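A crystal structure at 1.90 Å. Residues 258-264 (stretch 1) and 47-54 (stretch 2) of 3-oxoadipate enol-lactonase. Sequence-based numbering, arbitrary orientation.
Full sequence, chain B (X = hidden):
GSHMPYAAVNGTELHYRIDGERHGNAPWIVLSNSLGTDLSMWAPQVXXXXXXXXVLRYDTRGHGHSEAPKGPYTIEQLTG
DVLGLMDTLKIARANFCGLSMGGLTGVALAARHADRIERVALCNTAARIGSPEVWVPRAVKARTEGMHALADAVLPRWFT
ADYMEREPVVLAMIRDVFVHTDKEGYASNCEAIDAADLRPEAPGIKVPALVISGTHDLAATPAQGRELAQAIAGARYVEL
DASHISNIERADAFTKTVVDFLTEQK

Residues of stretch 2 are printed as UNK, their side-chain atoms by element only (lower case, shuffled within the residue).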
ATOM      1  N   VAL B 258     -13.192   5.212 -17.786  1.00 15.64           N
ATOM      2  CA  VAL B 258     -12.479   4.036 -18.221  1.00 16.42           C
ATOM      3  C   VAL B 258     -13.476   2.866 -18.348  1.00 17.22           C
ATOM      4  O   VAL B 258     -13.431   2.171 -19.347  1.00 17.74           O
ATOM      5  CB  VAL B 258     -11.290   3.726 -17.315  1.00 17.64           C
ATOM      6  CG1 VAL B 258     -10.593   2.496 -17.764  1.00 15.76           C
ATOM      7  CG2 VAL B 258     -10.241   4.880 -17.481  1.00 15.26           C
ATOM      8  N   VAL B 259     -14.416   2.729 -17.407  1.00 17.75           N
ATOM      9  CA  VAL B 259     -15.360   1.600 -17.485  1.00 19.34           C
ATOM     10  C   VAL B 259     -16.287   1.736 -18.716  1.00 19.88           C
ATOM     11  O   VAL B 259     -16.459   0.766 -19.462  1.00 20.28           O
ATOM     12  CB  VAL B 259     -16.058   1.300 -16.170  1.00 18.99           C
ATOM     13  CG1 VAL B 259     -17.181   0.167 -16.325  1.00 19.90           C
ATOM     14  CG2 VAL B 259     -15.020   0.840 -15.104  1.00 20.44           C
ATOM     15  N   ASP B 260     -16.852   2.932 -18.961  1.00 21.24           N
ATOM     16  CA  ASP B 260     -17.819   3.093 -20.047  1.00 22.08           C
ATOM     17  C   ASP B 260     -17.109   2.880 -21.377  1.00 21.41           C
ATOM     18  O   ASP B 260     -17.639   2.200 -22.270  1.00 22.49           O
ATOM     19  CB  ASP B 260     -18.513   4.472 -20.017  1.00 22.36           C
ATOM     20  CG  ASP B 260     -19.349   4.708 -18.752  1.00 25.53           C
ATOM     21  OD1 ASP B 260     -19.680   3.787 -17.955  1.00 25.30           O
ATOM     22  OD2 ASP B 260     -19.675   5.882 -18.543  1.00 30.48           O
ATOM     23  N   PHE B 261     -15.884   3.405 -21.499  1.00 20.76           N
ATOM     24  CA  PHE B 261     -15.083   3.235 -22.715  1.00 19.32           C
ATOM     25  C   PHE B 261     -14.754   1.766 -22.964  1.00 19.49           C
ATOM     26  O   PHE B 261     -14.832   1.296 -24.087  1.00 17.39           O
ATOM     27  CB  PHE B 261     -13.770   4.072 -22.712  1.00 19.86           C
ATOM     28  CG  PHE B 261     -12.817   3.705 -23.800  1.00 20.42           C
ATOM     29  CD1 PHE B 261     -13.072   4.054 -25.138  1.00 24.11           C
ATOM     30  CD2 PHE B 261     -11.681   2.955 -23.523  1.00 20.34           C
ATOM     31  CE1 PHE B 261     -12.174   3.663 -26.174  1.00 21.17           C
ATOM     32  CE2 PHE B 261     -10.795   2.554 -24.561  1.00 24.64           C
ATOM     33  CZ  PHE B 261     -11.048   2.922 -25.874  1.00 20.35           C
ATOM     34  N   LEU B 262     -14.368   1.033 -21.934  1.00 19.98           N
ATOM     35  CA  LEU B 262     -13.882  -0.335 -22.179  1.00 22.17           C
ATOM     36  C   LEU B 262     -15.020  -1.344 -22.368  1.00 24.45           C
ATOM     37  O   LEU B 262     -14.795  -2.451 -22.904  1.00 25.11           O
ATOM     38  CB  LEU B 262     -12.910  -0.813 -21.104  1.00 21.25           C
ATOM     39  CG  LEU B 262     -11.557  -0.098 -21.038  1.00 20.46           C
ATOM     40  CD1 LEU B 262     -10.796  -0.615 -19.795  1.00 16.92           C
ATOM     41  CD2 LEU B 262     -10.730  -0.253 -22.298  1.00 18.80           C
ATOM     42  N   THR B 263     -16.214  -0.968 -21.943  1.00 26.41           N
ATOM     43  CA  THR B 263     -17.368  -1.851 -22.081  1.00 29.67           C
ATOM     44  C   THR B 263     -18.351  -1.390 -23.173  1.00 32.64           C
ATOM     45  O   THR B 263     -19.328  -2.079 -23.368  1.00 33.71           O
ATOM     46  CB  THR B 263     -18.171  -1.979 -20.779  1.00 28.49           C
ATOM     47  OG1 THR B 263     -18.620  -0.685 -20.397  1.00 28.98           O
ATOM     48  CG2 THR B 263     -17.355  -2.579 -19.659  1.00 26.75           C
ATOM     49  N   GLU B 264     -18.109  -0.253 -23.849  1.00 35.73           N
ATOM     50  CA  GLU B 264     -18.977   0.279 -24.940  1.00 38.36           C
ATOM     51  C   GLU B 264     -19.399  -0.846 -25.889  1.00 38.96           C
ATOM     52  O   GLU B 264     -18.537  -1.518 -26.508  1.00 39.02           O
ATOM     53  CB  GLU B 264     -18.195   1.280 -25.828  1.00 39.06           C
ATOM     54  CG  GLU B 264     -18.162   2.773 -25.459  1.00 43.32           C
ATOM     55  CD  GLU B 264     -16.944   3.538 -26.089  1.00 47.25           C
ATOM     56  OE1 GLU B 264     -16.053   2.909 -26.722  1.00 48.93           O
ATOM     57  OE2 GLU B 264     -16.871   4.778 -25.943  1.00 48.80           O
ATOM     58  N   UNK B  47     -12.617  -2.278  -7.690  1.00 15.75           N
ATOM     59  CA  UNK B  47     -14.014  -2.711  -7.474  1.00 16.27           C
ATOM     60  C   UNK B  47     -14.853  -2.599  -8.750  1.00 15.98           C
ATOM     61  O   UNK B  47     -15.461  -3.572  -9.173  1.00 15.76           O
ATOM     62  c   UNK B  47     -14.661  -1.924  -6.315  1.00 16.85           C
ATOM     63  N   UNK B  48     -14.881  -1.428  -9.384  1.00 15.56           N
ATOM     64  CA  UNK B  48     -15.642  -1.238 -10.579  1.00 15.28           C
ATOM     65  C   UNK B  48     -15.104  -2.059 -11.753  1.00 14.58           C
ATOM     66  O   UNK B  48     -15.881  -2.529 -12.571  1.00 16.34           O
ATOM     67  c   UNK B  48     -15.748   0.274 -10.967  1.00 16.43           C
ATOM     68  N   UNK B  49     -13.795  -2.253 -11.848  1.00 14.10           N
ATOM     69  CA  UNK B  49     -13.270  -2.986 -12.982  1.00 12.80           C
ATOM     70  C   UNK B  49     -13.493  -4.491 -12.846  1.00 13.10           C
ATOM     71  O   UNK B  49     -13.759  -5.157 -13.819  1.00 13.91           O
ATOM     72  c   UNK B  49     -11.384  -1.344 -13.728  1.00 10.79           C
ATOM     73  c   UNK B  49     -11.784  -2.711 -13.152  1.00 11.60           C
ATOM     74  c   UNK B  49      -9.857  -1.305 -13.532  1.00 10.99           C
ATOM     75  c   UNK B  49     -11.726  -1.163 -15.243  1.00 12.13           C
ATOM     76  N   UNK B  50     -13.408  -4.991 -11.614  1.00 13.75           N
ATOM     77  CA  UNK B  50     -13.722  -6.385 -11.244  1.00 15.62           C
ATOM     78  C   UNK B  50     -15.090  -6.815 -11.579  1.00 17.19           C
ATOM     79  O   UNK B  50     -15.344  -8.003 -11.556  1.00 17.46           O
ATOM     80  c   UNK B  50     -13.691  -6.557  -9.680  1.00 15.88           C
ATOM     81  o   UNK B  50     -12.347  -6.524  -9.315  1.00 16.80           O
ATOM     82  N   UNK B  51     -16.011  -5.864 -11.741  1.00 18.96           N
ATOM     83  CA  UNK B  51     -17.377  -6.208 -12.080  1.00 21.55           C
ATOM     84  C   UNK B  51     -17.451  -6.641 -13.534  1.00 21.98           C
ATOM     85  O   UNK B  51     -18.215  -7.534 -13.880  1.00 22.98           O
ATOM     86  c   UNK B  51     -18.355  -4.742 -10.336  1.00 27.84           C
ATOM     87  c   UNK B  51     -20.071  -2.900 -10.438  1.00 38.92           C
ATOM     88  c   UNK B  51     -18.302  -5.063 -11.820  1.00 22.65           C
ATOM     89  c   UNK B  51     -19.708  -4.276  -9.897  1.00 35.45           C
ATOM     90  n   UNK B  51     -21.080  -2.278  -9.528  1.00 41.33           N
ATOM     91  N   UNK B  52     -16.599  -6.045 -14.352  1.00 20.52           N
ATOM     92  CA  UNK B  52     -16.643  -6.266 -15.785  1.00 20.78           C
ATOM     93  C   UNK B  52     -15.507  -7.068 -16.345  1.00 18.63           C
ATOM     94  O   UNK B  52     -15.638  -7.545 -17.425  1.00 18.67           O
ATOM     95  c   UNK B  52     -17.949  -4.153 -16.052  1.00 27.25           C
ATOM     96  n   UNK B  52     -19.438  -2.840 -15.103  1.00 30.98           N
ATOM     97  c   UNK B  52     -20.098  -3.683 -15.885  1.00 34.57           C
ATOM     98  c   UNK B  52     -18.097  -3.132 -15.165  1.00 29.22           C
ATOM     99  n   UNK B  52     -19.220  -4.482 -16.480  1.00 33.12           N
ATOM    100  c   UNK B  52     -16.743  -4.915 -16.477  1.00 22.21           C
ATOM    101  N   UNK B  53     -14.401  -7.190 -15.615  1.00 17.32           N
ATOM    102  CA  UNK B  53     -13.123  -7.709 -16.112  1.00 16.47           C
ATOM    103  C   UNK B  53     -12.468  -8.597 -15.100  1.00 14.55           C
ATOM    104  O   UNK B  53     -12.778  -8.511 -13.889  1.00 15.17           O
ATOM    105  c   UNK B  53     -13.784  -3.555 -18.092  1.00 22.90           C
ATOM    106  c   UNK B  53     -12.139  -6.534 -16.430  1.00 15.61           C
ATOM    107  c   UNK B  53     -13.239  -4.394 -17.111  1.00 19.38           C
ATOM    108  c   UNK B  53     -13.201  -5.177 -19.773  1.00 17.88           C
ATOM    109  c   UNK B  53     -12.665  -5.989 -18.827  1.00 15.68           C
ATOM    110  c   UNK B  53     -13.788  -3.987 -19.427  1.00 18.76           C
ATOM    111  c   UNK B  53     -12.663  -5.606 -17.470  1.00 16.74           C
ATOM    112  N   UNK B  54     -11.547  -9.435 -15.585  1.00 12.68           N
ATOM    113  CA  UNK B  54     -10.497  -9.975 -14.737  1.00 13.32           C
ATOM    114  C   UNK B  54      -9.334  -8.952 -14.777  1.00 13.62           C
ATOM    115  O   UNK B  54      -8.958  -8.479 -15.855  1.00 13.37           O
ATOM    116  c   UNK B  54     -10.242 -14.525 -17.883  1.00 16.77           C
ATOM    117  c   UNK B  54     -10.021 -11.373 -15.197  1.00 14.13           C
ATOM    118  n   UNK B  54     -10.845 -13.655 -17.087  1.00 13.62           N
ATOM    119  n   UNK B  54     -10.356 -14.379 -19.204  1.00 16.06           N
ATOM    120  c   UNK B  54     -10.770 -13.741 -15.626  1.00 16.30           C
ATOM    121  n   UNK B  54      -9.503 -15.523 -17.332  1.00 15.57           N
ATOM    122  c   UNK B  54     -11.125 -12.421 -14.973  1.00 13.16           C
TER

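Position 47 carries a single side-chain carbon that touches nothing on stretch 1; its nearest atom there, CG2 of Val 259, is 9.2 Å from CB. This is Ala 47, a small residue that fits an exposed helical turn without taking part in the contact.

Position 48 also ends at one carbon, but here the CA-to-CB bond points toward the neighbouring helix, and CB lies 4.2 Å from CG2 of Val 259. The residue is Ala 48; its methyl offers a modest apolar surface to the valine.

At position 49 four carbons fork at the second. Although the CA-to-CB bond points sideways, the end of the chain comes nearer, and one terminal methyl packs against CG2 of Val 259. In Leu 49, CD2 lies 3.9 Å from CG2 of Val 259; the reach beyond CB makes this possible, and the wholly apolar side chain suits a buried site.

Position 50 has one carbon followed by one oxygen and touches nothing on stretch 1. It is Ser 50, whose OG forms a hydrogen bond elsewhere in the structure.

Position 51 shows four carbons in a row ending in nitrogen, with no contact to stretch 1. This is Lys 51, a charged chain well suited to its exposed position.

Position 52 has one carbon leading to a five-membered ring of three carbons and two nitrogens, which meets methyls of Val 259 and Thr 263 obliquely. In His 52, CD2 lies 3.6 Å from CG1 of Val 259 and CG is 4.0 Å from CG2 of Thr 263. The imidazole remains compatible with an exposed site.

Position 53 bears one carbon and a six-carbon ring, met obliquely by Leu 262 and Thr 263. In Phe 53, CZ reaches CB of Leu 262 at 3.7 Å and CG2 of Thr 263 at 3.8 Å. A large apolar ring suits this buried place.

Position 54 has three carbons, a nitrogen, and a carbon bearing two more nitrogens, and touches nothing on stretch 1. This is Arg 54, its guanidinium hydrogen-bonded elsewhere in the structure.

The two helices run nearly parallel, at 16°, with axes 10.5 Å apart at closest approach. Side chains bridge that gap by apolar packing, burying 304 Å² in all, and no hydrogen bond crosses. Val 259 is central, touching Ala 48, Leu 49 and His 52. Thr 263 directs OG1 to O of Val 259 in its own helix, at 2.8 Å, satisfying the hydroxyl while CG2 meets both rings.

Stretch 2 (47-54) AALSKHFR
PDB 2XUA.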